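Local coordinates for TetR family transcriptional regulator (Streptomyces coelicolor, PDB 6SRN), which binds a furan-carboxylic acid ligand and probably acts as a TetR-family DNA-binding transcription factor in the control of antibiotic production, at residues 142-147 with 176-181; 182-187 with 199-204; 105-110 with 203-208; 92-97 with 110-115. All coordinates share one frame; numbering follows the deposited sequence.

How the interactions relate
Interactions 1 and 2 both line the pocket of the furan ligand and share helix 170-192. Their centres are about 13 Å apart, and Phe-181 CD2 meets Trp-201 CE3 at 3.7 Å between them. Interaction 3 lies about 10 Å from interaction 2, centre to centre, and shares Glu-203 and Leu-204 with it. Interaction 4 is centred about 11 Å from interaction 3, on the same helix 102-119. Their common residue Leu-110 touches the ligand. The charged pairs themselves are remote from it: at the nearest atoms, Arg-205 is about 12 Å and Arg-112 about 10 Å away. Interactions 1 to 3 also touch the second subunit.

Interaction 1. Residues 142-147 with 176-181; sequences LPYVDW and SLVAAF. With LUB (4-(Hydroxymethyl)-2-propylfuran-3-carboxylic acid), chain B.
Val-178 makes the apolar contact with both methyls, one for each partner. CG2 meets CB of Trp-147 at 3.8 Å. CG1 lies 4.1 Å from CB of Tyr-144 and also faces that residue's carbonyl O. A chi1 of 167° sets CG1 anti to the backbone N and leaves CG2 beside it, which sends the two branches to separate residues at the start of helix 145-161.

Tyr-144 is the N-cap residue of that helix. With Pro-143, Trp-147 and Phe-181 it lines the ligand pocket of the all-helical TetR-type C-terminal domain. Polar contact is made to the ligand: Tyr-144 N donates to carboxylate O10 at 2.9 Å, with a bent N-H...O angle of 144°. The nearby helix start would probably favour the negative charge. Tyr-85 OH also bonds to the ligand, and Tyr-144 OH bonds to Asn-190 of the second subunit.

The Tyr-144 ring meets O10 obliquely, with CD1 at 3.5 Å. Pro-143 CB sits 3.4 Å above the centre of this ring. The propyl end of the ligand lies over one face of Trp-147, where C8 is 3.5 Å from CD2. From the other side of C8, Phe-181 CD1 approaches obliquely to 3.7 Å.

Interaction 2. Residues 182-187 with 199-204; sequences FGMQHV and ERWQEL. With LUB (4-(Hydroxymethyl)-2-propylfuran-3-carboxylic acid), chain B.
The indole of Trp-201 is met by the methyl of Met-184, which comes in obliquely with CE 3.8 Å from CE3. Phe-181 adds an edge-to-face ring contact to the same indole. The Phe-182 ring turns its edge to the ligand: C5 lies near the ring plane, 3.5 Å from CD1. His-186 CB covers the rim of one face. The ring also meets Tyr-144 edge-to-face and His-186 of the second subunit nearly parallel. The guanidinium of Arg-200 has the carboxylate of Glu-203 at its edge. NE and NH2 each hold one oxygen, with NE to OE2 at 2.9 Å. Both oxygens lie in the guanidinium plane but are met from above the carboxylate plane. Glu-203 also pairs with Arg-175 of the second subunit, and Arg-200 NH1 with Asp-196.

Met-184 carries the contact between the segments. Its chain bends at chi2 and chi3 (-79° and -56°), which brings CE within 3.6 Å of Trp-201 CB. Its CB touches Leu-204 CD2 at 3.7 Å. Its CG lies against the aliphatic root of Arg-200, 4.0 Å from CB. Gln-185 looks the other way, with NE2 3.6 Å from ligand C5 and OE1 bonded to Arg-194. NE2 donates weakly to Phe-182 O.

The axes of segments 182-187 and 199-204, on helices 170-192 and 197-212, approach to 9.7 Å at 150°, roughly antiparallel. Leu-110 of helix 102-119 packs on Trp-201. Both helices touch the second subunit, consistent with the four-helix dimer interface of TetR proteins.

Interaction 3. Residues 105-110 with 203-208; sequences TVEEML and ELRELM
Glu-107 and Arg-205 form a surface salt bridge between two helices of the all-helical TetR-type C-terminal domain. NH1 of Arg-205 donates to OE1 of Glu-107 at 2.6 Å, with an N-H...O angle of 157°. The bond uses the anti lone pair of OE1, away from the other oxygen. Carboxylate and guanidinium are nearly coplanar, 17° apart, although the two side chains cross at about a right angle. The Arg-205 chain leaves its helix extended and then bends at chi3 (112°), which turns NH1 to the carboxylate.

The same NH1 has a second, weak bond to a water at 3.3 Å. That water donates to Glu-107 O at 2.7 Å, linking the backbone of one helix to the side chain of the other. The NE of Arg-205 is taken up by Gln-202 OE1, one turn earlier on its own helix. This bond probably limits the rotation of the guanidinium. NH2 also has a hydrogen-bond partner close by, and all three nitrogens are engaged.

The CA atoms of Glu-107 and Arg-205 stay 8.2 Å apart. Helix 170-192 packs against both helices: Leu-177 meets Val-106 and Met-208. Val-106 and Glu-107 pack directly on Phe-209 of helix 197-212.

Interaction 4. Residues 92-97 with 110-115; sequences MEEIRI and LHRAAQ
Ile-95 presses on the flat end of Arg-112, and this is the close part of the contact. CG1 of Ile-95 sits 3.6 Å above the guanidinium plane, over its centre, and is 3.7 Å from CZ of Arg-112. CD1 of Ile-95 runs on along the same group and reaches NE at 3.9 Å. The two side chains come from opposite directions. Arg-112 is extended from CG to NE (chi2 -175°, chi3 -168°), and that length carries its guanidinium across to the neighbouring helix. Ile-95 itself is buried; its CD1 also touches Met-109 SD at 3.7 Å.

The solvent side is looser. There Glu-94, an exposed residue, holds the guanidinium at its edge. NH1 of Arg-112 donates to OE2 at 3.1 Å in a salt bridge whose hydrogen bond is weak. Carboxylate and guanidinium planes stand 56° apart. A water backs up the pair: it accepts from Arg-112 NH2 at 2.6 Å and donates to Glu-94 OE2 at 3.1 Å. The stronger polar partner of Arg-112 is Glu-108, whose OE2 pairs with NE one turn earlier on the same helix. Two carboxylates and a water thus meet three different nitrogens, while a hydrocarbon covers a face.

Helix 88-96 packs on helix 102-119 of the TetR-type C-terminal domain through Met-92 as well, which touches Thr-105 and Met-109. Met-92 also reaches Leu-150 and Pro-154 of helix 145-161. Toward the interior, Ala-113 of helix 102-119 meets Trp-147 and Phe-181.

Interaction 1. Residues 142-147 with 176-181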
# COMPACT_ATOMS: atom_id res chain seq x y z
N LEU A 142 6.19 4.37 13.47
CA LEU A 142 5.66 3.19 12.79
C LEU A 142 4.39 3.59 12.03
O LEU A 142 3.51 4.26 12.61
CB LEU A 142 5.30 2.09 13.79
CG LEU A 142 6.47 1.22 14.31
CD1 LEU A 142 5.93 0.35 15.42
CD2 LEU A 142 7.14 0.35 13.27
N PRO A 143 4.29 3.15 10.77
CA PRO A 143 3.01 3.35 10.06
C PRO A 143 1.87 2.48 10.59
O PRO A 143 2.09 1.48 11.32
CB PRO A 143 3.36 2.99 8.63
CG PRO A 143 4.41 1.91 8.80
CD PRO A 143 5.24 2.39 9.93
N TYR A 144 0.66 2.89 10.26
CA TYR A 144 -0.60 2.10 10.39
C TYR A 144 -1.12 1.98 11.81
O TYR A 144 -2.36 1.94 12.02
CB TYR A 144 -0.47 0.69 9.75
CG TYR A 144 0.25 0.73 8.41
CD1 TYR A 144 -0.20 1.52 7.34
CD2 TYR A 144 1.45 0.03 8.22
CE1 TYR A 144 0.51 1.60 6.18
CE2 TYR A 144 2.14 0.11 7.04
CZ TYR A 144 1.69 0.92 6.03
OH TYR A 144 2.44 1.03 4.89
N VAL A 145 -0.21 1.90 12.79
CA VAL A 145 -0.63 1.58 14.13
C VAL A 145 -1.46 2.70 14.79
O VAL A 145 -2.37 2.43 15.54
CB VAL A 145 0.50 1.09 15.03
CG1 VAL A 145 1.18 -0.15 14.46
CG2 VAL A 145 1.50 2.16 15.22
N ASP A 146 -1.16 3.97 14.49
CA ASP A 146 -1.92 5.07 15.08
C ASP A 146 -3.38 5.06 14.61
O ASP A 146 -4.29 5.17 15.41
CB ASP A 146 -1.26 6.41 14.76
CG ASP A 146 0.07 6.60 15.45
OD1 ASP A 146 0.11 6.31 16.68
OD2 ASP A 146 1.08 6.96 14.77
N TRP A 147 -3.58 4.88 13.31
CA TRP A 147 -4.93 4.85 12.78
C TRP A 147 -5.65 3.59 13.23
O TRP A 147 -6.82 3.63 13.52
CB TRP A 147 -4.92 4.92 11.25
CG TRP A 147 -5.01 6.32 10.68
CD1 TRP A 147 -3.97 7.15 10.27
CD2 TRP A 147 -6.21 7.05 10.45
NE1 TRP A 147 -4.49 8.35 9.79
CE2 TRP A 147 -5.85 8.33 9.93
CE3 TRP A 147 -7.57 6.76 10.64
CZ2 TRP A 147 -6.83 9.24 9.54
CZ3 TRP A 147 -8.50 7.68 10.28
CH2 TRP A 147 -8.13 8.91 9.77
N SER A 176 -8.18 -4.23 9.11
CA SER A 176 -8.63 -4.43 7.71
C SER A 176 -8.93 -3.09 7.05
O SER A 176 -8.61 -2.85 5.88
CB SER A 176 -9.82 -5.35 7.63
OG SER A 176 -9.50 -6.68 8.11
N LEU A 177 -9.63 -2.25 7.77
CA LEU A 177 -9.99 -0.92 7.25
C LEU A 177 -8.75 -0.07 6.95
O LEU A 177 -8.59 0.57 5.90
CB LEU A 177 -10.89 -0.17 8.20
CG LEU A 177 -12.36 -0.56 8.11
CD1 LEU A 177 -13.06 -0.02 9.37
CD2 LEU A 177 -13.05 -0.13 6.83
N VAL A 178 -7.82 -0.07 7.89
CA VAL A 178 -6.60 0.75 7.70
C VAL A 178 -5.78 0.21 6.53
O VAL A 178 -5.33 0.96 5.68
CB VAL A 178 -5.78 0.86 9.00
CG1 VAL A 178 -4.36 1.43 8.76
CG2 VAL A 178 -6.54 1.67 10.04
N ALA A 179 -5.58 -1.10 6.49
CA ALA A 179 -4.78 -1.67 5.39
C ALA A 179 -5.47 -1.46 4.04
O ALA A 179 -4.82 -1.08 3.05
CB ALA A 179 -4.57 -3.15 5.60
N ALA A 180 -6.78 -1.68 3.99
CA ALA A 180 -7.50 -1.50 2.71
C ALA A 180 -7.48 -0.03 2.24
O ALA A 180 -7.28 0.26 1.06
CB ALA A 180 -8.88 -1.97 2.85
N PHE A 181 -7.76 0.88 3.17
CA PHE A 181 -7.73 2.30 2.87
C PHE A 181 -6.31 2.72 2.43
O PHE A 181 -6.12 3.39 1.43
CB PHE A 181 -8.19 3.13 4.08
CG PHE A 181 -8.28 4.59 3.78
CD1 PHE A 181 -7.12 5.36 3.75
CD2 PHE A 181 -9.46 5.17 3.39
CE1 PHE A 181 -7.15 6.68 3.42
CE2 PHE A 181 -9.50 6.50 3.04
CZ PHE A 181 -8.35 7.27 3.08
C2 LUB B . -2.57 5.45 5.99
C4 LUB B . -0.44 5.97 5.55
C5 LUB B . -1.15 6.24 4.45
C6 LUB B . -3.82 4.81 6.45
O11 LUB B . -1.84 4.73 8.70
C9 LUB B . -0.93 5.00 7.88
O10 LUB B . 0.31 4.89 8.19
C3 LUB B . -1.24 5.41 6.52
C12 LUB B . 1.01 6.40 5.65
O13 LUB B . 1.81 5.27 6.06
O1 LUB B . -2.48 5.80 4.64
C7 LUB B . -4.82 5.93 6.77
C8 LUB B . -6.12 5.40 7.32

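Interaction 2. Residues 182-187 with 199-204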
# COMPACT_ATOMS: atom_id res chain seq x y z
N PHE A 182 -5.31 2.27 3.18
CA PHE A 182 -3.95 2.54 2.80
C PHE A 182 -3.68 2.11 1.35
O PHE A 182 -3.08 2.82 0.54
CB PHE A 182 -2.95 1.82 3.71
CG PHE A 182 -1.58 1.87 3.12
CD1 PHE A 182 -0.83 3.03 3.09
CD2 PHE A 182 -1.08 0.76 2.44
CE1 PHE A 182 0.37 3.08 2.40
CE2 PHE A 182 0.11 0.81 1.77
CZ PHE A 182 0.86 1.98 1.73
N GLY A 183 -4.10 0.89 1.02
CA GLY A 183 -3.82 0.37 -0.28
C GLY A 183 -4.54 1.15 -1.38
O GLY A 183 -3.97 1.50 -2.41
N MET A 184 -5.81 1.48 -1.12
CA MET A 184 -6.61 2.26 -2.06
C MET A 184 -5.95 3.61 -2.35
O MET A 184 -5.80 4.00 -3.53
CB MET A 184 -8.02 2.42 -1.50
CG MET A 184 -8.94 3.25 -2.30
SD MET A 184 -8.72 5.03 -2.12
CE MET A 184 -8.87 5.32 -0.37
N GLN A 185 -5.53 4.30 -1.29
CA GLN A 185 -4.97 5.64 -1.51
C GLN A 185 -3.61 5.55 -2.21
O GLN A 185 -3.26 6.42 -2.98
CB GLN A 185 -4.97 6.47 -0.24
CG GLN A 185 -3.97 6.03 0.84
CD GLN A 185 -2.56 6.50 0.54
OE1 GLN A 185 -2.33 7.56 -0.03
NE2 GLN A 185 -1.59 5.71 0.93
N HIS A 186 -2.85 4.50 -1.90
CA HIS A 186 -1.54 4.30 -2.51
C HIS A 186 -1.66 4.00 -3.99
O HIS A 186 -0.92 4.56 -4.79
CB HIS A 186 -0.80 3.19 -1.78
CG HIS A 186 0.62 3.15 -2.12
ND1 HIS A 186 1.54 4.01 -1.57
CD2 HIS A 186 1.32 2.33 -2.94
CE1 HIS A 186 2.74 3.74 -2.07
NE2 HIS A 186 2.62 2.70 -2.87
N VAL A 187 -2.61 3.12 -4.34
CA VAL A 187 -2.82 2.86 -5.73
C VAL A 187 -3.23 4.13 -6.47
O VAL A 187 -2.75 4.40 -7.57
CB VAL A 187 -3.89 1.74 -5.95
CG1 VAL A 187 -4.35 1.66 -7.41
CG2 VAL A 187 -3.44 0.38 -5.42
N GLU A 199 -13.64 8.34 -5.75
CA GLU A 199 -14.36 7.26 -6.41
C GLU A 199 -13.81 5.92 -6.01
O GLU A 199 -14.57 4.95 -5.94
CB GLU A 199 -14.20 7.41 -7.93
CG GLU A 199 -14.73 8.68 -8.55
CD GLU A 199 -13.59 9.65 -8.84
OE1 GLU A 199 -13.16 10.19 -7.84
OE2 GLU A 199 -13.12 9.87 -10.02
N ARG A 200 -12.48 5.82 -5.91
CA ARG A 200 -11.86 4.54 -5.55
C ARG A 200 -12.25 4.18 -4.13
O ARG A 200 -12.50 3.01 -3.81
CB ARG A 200 -10.34 4.63 -5.73
CG ARG A 200 -9.85 4.95 -7.14
CD ARG A 200 -10.06 3.83 -8.15
NE ARG A 200 -11.44 3.68 -8.57
CZ ARG A 200 -12.06 4.48 -9.44
NH1 ARG A 200 -11.41 5.49 -10.05
NH2 ARG A 200 -13.32 4.26 -9.71
N TRP A 201 -12.25 5.15 -3.23
CA TRP A 201 -12.69 4.90 -1.84
C TRP A 201 -14.17 4.53 -1.78
O TRP A 201 -14.50 3.59 -1.12
CB TRP A 201 -12.34 6.07 -0.93
CG TRP A 201 -12.77 5.83 0.49
CD1 TRP A 201 -13.55 6.67 1.23
CD2 TRP A 201 -12.52 4.66 1.30
NE1 TRP A 201 -13.76 6.11 2.46
CE2 TRP A 201 -13.16 4.88 2.54
CE3 TRP A 201 -11.81 3.47 1.11
CZ2 TRP A 201 -13.13 3.94 3.58
CZ3 TRP A 201 -11.80 2.52 2.12
CH2 TRP A 201 -12.44 2.78 3.36
N GLN A 202 -15.01 5.23 -2.52
CA GLN A 202 -16.44 4.90 -2.51
C GLN A 202 -16.70 3.47 -2.84
O GLN A 202 -17.46 2.79 -2.16
CB GLN A 202 -17.21 5.80 -3.44
CG GLN A 202 -18.72 5.52 -3.52
CD GLN A 202 -19.35 5.28 -2.14
OE1 GLN A 202 -19.21 6.10 -1.23
NE2 GLN A 202 -20.09 4.16 -1.99
N GLU A 203 -16.06 2.97 -3.90
CA GLU A 203 -16.41 1.62 -4.33
C GLU A 203 -15.89 0.56 -3.36
O GLU A 203 -16.49 -0.48 -3.20
CB GLU A 203 -15.94 1.39 -5.76
CG GLU A 203 -14.46 1.33 -5.98
CD GLU A 203 -14.02 1.56 -7.42
OE1 GLU A 203 -14.79 1.96 -8.37
OE2 GLU A 203 -12.81 1.33 -7.62
N LEU A 204 -14.75 0.80 -2.74
CA LEU A 204 -14.20 -0.14 -1.77
C LEU A 204 -14.94 -0.03 -0.42
O LEU A 204 -15.26 -1.06 0.18
CB LEU A 204 -12.69 0.17 -1.57
CG LEU A 204 -11.99 -0.53 -0.40
CD1 LEU A 204 -12.06 -2.02 -0.56
CD2 LEU A 204 -10.53 -0.04 -0.33
C2 LUB B . -2.57 5.45 5.99
C4 LUB B . -0.44 5.97 5.55
C5 LUB B . -1.15 6.24 4.45
C6 LUB B . -3.82 4.81 6.45
O11 LUB B . -1.84 4.73 8.70
C9 LUB B . -0.93 5.00 7.88
O10 LUB B . 0.31 4.89 8.19
C3 LUB B . -1.24 5.41 6.52
C12 LUB B . 1.01 6.40 5.65
O13 LUB B . 1.81 5.27 6.06
O1 LUB B . -2.48 5.80 4.64
C7 LUB B . -4.82 5.93 6.77
C8 LUB B . -6.12 5.40 7.32

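Interaction 3. Residues 105-110 with 203-208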
# COMPACT_ATOMS: atom_id res chain seq x y z
N THR A 105 -18.99 7.32 12.52
CA THR A 105 -17.79 8.07 12.93
C THR A 105 -16.60 7.51 12.16
O THR A 105 -15.78 8.29 11.62
CB THR A 105 -17.58 7.99 14.45
OG1 THR A 105 -18.69 8.64 15.11
CG2 THR A 105 -16.27 8.59 14.90
N VAL A 106 -16.46 6.20 12.15
CA VAL A 106 -15.38 5.54 11.37
C VAL A 106 -15.49 5.92 9.89
O VAL A 106 -14.50 6.31 9.25
CB VAL A 106 -15.43 4.03 11.51
CG1 VAL A 106 -14.36 3.35 10.69
CG2 VAL A 106 -15.27 3.60 12.97
N GLU A 107 -16.69 5.84 9.31
CA GLU A 107 -16.90 6.21 7.93
C GLU A 107 -16.46 7.65 7.65
O GLU A 107 -15.77 7.90 6.64
CB GLU A 107 -18.36 6.09 7.54
CG GLU A 107 -18.89 4.72 7.34
CD GLU A 107 -20.30 4.90 6.83
OE1 GLU A 107 -20.47 5.31 5.63
OE2 GLU A 107 -21.20 4.76 7.67
N GLU A 108 -16.88 8.59 8.50
CA GLU A 108 -16.60 9.99 8.23
C GLU A 108 -15.10 10.28 8.42
O GLU A 108 -14.53 11.12 7.70
CB GLU A 108 -17.46 10.91 9.08
CG GLU A 108 -17.22 12.39 8.84
CD GLU A 108 -17.39 12.90 7.42
OE1 GLU A 108 -17.99 12.21 6.56
OE2 GLU A 108 -16.91 14.04 7.19
N MET A 109 -14.46 9.63 9.38
CA MET A 109 -13.00 9.79 9.51
C MET A 109 -12.27 9.41 8.23
O MET A 109 -11.36 10.10 7.78
CB MET A 109 -12.49 8.96 10.68
CG MET A 109 -12.88 9.57 12.01
SD MET A 109 -11.95 11.04 12.40
CE MET A 109 -10.35 10.32 12.75
N LEU A 110 -12.67 8.28 7.64
CA LEU A 110 -11.98 7.80 6.43
C LEU A 110 -12.35 8.69 5.21
O LEU A 110 -11.52 8.94 4.34
CB LEU A 110 -12.23 6.30 6.19
CG LEU A 110 -11.63 5.42 7.30
CD1 LEU A 110 -12.15 4.00 7.12
CD2 LEU A 110 -10.10 5.43 7.26
N GLU A 203 -16.06 2.97 -3.90
CA GLU A 203 -16.41 1.62 -4.33
C GLU A 203 -15.89 0.56 -3.36
O GLU A 203 -16.49 -0.48 -3.20
CB GLU A 203 -15.94 1.39 -5.76
CG GLU A 203 -14.46 1.33 -5.98
CD GLU A 203 -14.02 1.56 -7.42
OE1 GLU A 203 -14.79 1.96 -8.37
OE2 GLU A 203 -12.81 1.33 -7.62
N LEU A 204 -14.75 0.80 -2.74
CA LEU A 204 -14.20 -0.14 -1.77
C LEU A 204 -14.94 -0.03 -0.42
O LEU A 204 -15.26 -1.06 0.18
CB LEU A 204 -12.69 0.17 -1.57
CG LEU A 204 -11.99 -0.53 -0.40
CD1 LEU A 204 -12.06 -2.02 -0.56
CD2 LEU A 204 -10.53 -0.04 -0.33
N ARG A 205 -15.17 1.18 0.06
CA ARG A 205 -15.92 1.47 1.30
C ARG A 205 -17.30 0.82 1.23
O ARG A 205 -17.79 0.24 2.23
CB ARG A 205 -16.01 2.97 1.38
CG ARG A 205 -16.74 3.72 2.43
CD ARG A 205 -16.85 5.07 1.75
NE ARG A 205 -18.22 5.37 1.40
CZ ARG A 205 -19.16 5.56 2.30
NH1 ARG A 205 -18.89 5.45 3.61
NH2 ARG A 205 -20.38 5.85 1.91
N GLU A 206 -17.94 0.86 0.07
CA GLU A 206 -19.27 0.25 -0.03
C GLU A 206 -19.21 -1.24 0.34
O GLU A 206 -20.08 -1.76 1.09
CB GLU A 206 -19.89 0.49 -1.41
CG GLU A 206 -21.37 0.12 -1.49
CD GLU A 206 -21.67 -1.36 -1.66
OE1 GLU A 206 -20.85 -2.16 -2.17
OE2 GLU A 206 -22.84 -1.74 -1.30
N LEU A 207 -18.20 -1.92 -0.15
CA LEU A 207 -18.04 -3.33 0.21
C LEU A 207 -17.70 -3.51 1.69
O LEU A 207 -18.29 -4.32 2.39
CB LEU A 207 -16.92 -3.95 -0.61
CG LEU A 207 -17.06 -3.94 -2.13
CD1 LEU A 207 -15.79 -4.51 -2.76
CD2 LEU A 207 -18.27 -4.73 -2.57
N MET A 208 -16.73 -2.74 2.18
CA MET A 208 -16.27 -2.95 3.55
C MET A 208 -17.37 -2.66 4.53
O MET A 208 -17.55 -3.44 5.46
CB MET A 208 -15.06 -2.07 3.85
CG MET A 208 -13.98 -2.39 2.85
SD MET A 208 -13.07 -3.84 3.30
CE MET A 208 -12.21 -3.43 4.86
O HOH W 1 -15.88 6.63 4.26

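Interaction 4. Residues 92-97 with 110-115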
# COMPACT_ATOMS: atom_id res chain seq x y z
N MET A 92 -11.77 13.23 15.17
CA MET A 92 -12.72 12.23 15.65
C MET A 92 -13.61 12.78 16.75
O MET A 92 -14.79 12.50 16.78
CB MET A 92 -12.05 10.93 16.08
CG MET A 92 -13.01 9.74 15.94
SD MET A 92 -12.18 8.13 15.95
CE MET A 92 -12.02 8.10 17.70
N GLU A 93 -13.01 13.63 17.61
CA GLU A 93 -13.76 14.30 18.65
C GLU A 93 -14.78 15.26 18.07
O GLU A 93 -15.90 15.32 18.54
CB GLU A 93 -12.81 15.03 19.63
CG GLU A 93 -13.49 15.68 20.83
CD GLU A 93 -14.15 14.67 21.79
OE1 GLU A 93 -14.05 13.43 21.60
OE2 GLU A 93 -14.82 15.14 22.73
N GLU A 94 -14.41 15.99 17.03
CA GLU A 94 -15.35 16.93 16.38
C GLU A 94 -16.58 16.17 15.82
O GLU A 94 -17.71 16.64 15.90
CB GLU A 94 -14.60 17.64 15.26
CG GLU A 94 -15.38 18.68 14.47
CD GLU A 94 -14.57 19.20 13.31
OE1 GLU A 94 -13.35 19.45 13.49
OE2 GLU A 94 -15.13 19.34 12.20
N ILE A 95 -16.33 14.99 15.26
CA ILE A 95 -17.39 14.17 14.70
C ILE A 95 -18.28 13.55 15.81
O ILE A 95 -19.52 13.52 15.76
CB ILE A 95 -16.78 13.06 13.81
CG1 ILE A 95 -16.14 13.68 12.56
CG2 ILE A 95 -17.85 12.07 13.39
CD1 ILE A 95 -15.11 12.82 11.90
N ARG A 96 -17.62 13.10 16.86
CA ARG A 96 -18.31 12.48 17.98
C ARG A 96 -19.32 13.41 18.64
O ARG A 96 -20.45 13.00 18.92
CB ARG A 96 -17.29 12.04 19.04
CG ARG A 96 -17.92 11.28 20.19
CD ARG A 96 -16.94 11.06 21.35
NE ARG A 96 -16.65 12.29 22.07
CZ ARG A 96 -17.47 12.82 22.98
NH1 ARG A 96 -18.62 12.21 23.30
NH2 ARG A 96 -17.14 13.96 23.60
N ILE A 97 -18.91 14.62 18.88
CA ILE A 97 -19.79 15.53 19.59
C ILE A 97 -21.00 15.96 18.75
O ILE A 97 -21.95 16.56 19.25
CB ILE A 97 -19.03 16.69 20.20
CG1 ILE A 97 -18.51 17.68 19.16
CG2 ILE A 97 -17.88 16.18 21.05
CD1 ILE A 97 -18.35 19.05 19.76
N LEU A 110 -12.67 8.28 7.64
CA LEU A 110 -11.98 7.80 6.43
C LEU A 110 -12.35 8.69 5.21
O LEU A 110 -11.52 8.94 4.34
CB LEU A 110 -12.23 6.30 6.19
CG LEU A 110 -11.63 5.42 7.30
CD1 LEU A 110 -12.15 4.00 7.12
CD2 LEU A 110 -10.10 5.43 7.26
N HIS A 111 -13.57 9.18 5.16
CA HIS A 111 -13.94 10.20 4.16
C HIS A 111 -13.03 11.40 4.26
O HIS A 111 -12.45 11.86 3.27
CB HIS A 111 -15.40 10.60 4.46
CG HIS A 111 -15.98 11.62 3.56
ND1 HIS A 111 -17.11 12.34 3.92
CD2 HIS A 111 -15.57 12.14 2.38
CE1 HIS A 111 -17.42 13.19 2.94
NE2 HIS A 111 -16.51 13.07 1.98
N ARG A 112 -12.86 11.92 5.47
CA ARG A 112 -12.01 13.06 5.67
C ARG A 112 -10.53 12.75 5.34
O ARG A 112 -9.83 13.58 4.77
CB ARG A 112 -12.16 13.56 7.12
CG ARG A 112 -13.45 14.31 7.34
CD ARG A 112 -13.55 14.91 8.72
NE ARG A 112 -14.93 15.36 8.94
CZ ARG A 112 -15.32 16.15 9.92
NH1 ARG A 112 -14.46 16.61 10.81
NH2 ARG A 112 -16.62 16.49 9.99
N ALA A 113 -10.06 11.55 5.69
CA ALA A 113 -8.70 11.16 5.32
C ALA A 113 -8.54 11.15 3.84
O ALA A 113 -7.47 11.56 3.35
CB ALA A 113 -8.39 9.79 5.87
N ALA A 114 -9.51 10.63 3.09
CA ALA A 114 -9.38 10.58 1.63
C ALA A 114 -9.26 11.96 1.00
O ALA A 114 -8.38 12.21 0.15
CB ALA A 114 -10.55 9.81 1.03
N GLN A 115 -10.09 12.91 1.47
CA GLN A 115 -10.04 14.29 0.99
C GLN A 115 -8.70 14.91 1.37
O GLN A 115 -8.13 15.70 0.64
CB GLN A 115 -11.13 15.13 1.69
CG GLN A 115 -12.51 14.81 1.28
CD GLN A 115 -13.52 15.61 2.11
OE1 GLN A 115 -13.55 15.52 3.33
NE2 GLN A 115 -14.23 16.50 1.47
O HOH W 2 -17.91 18.24 11.50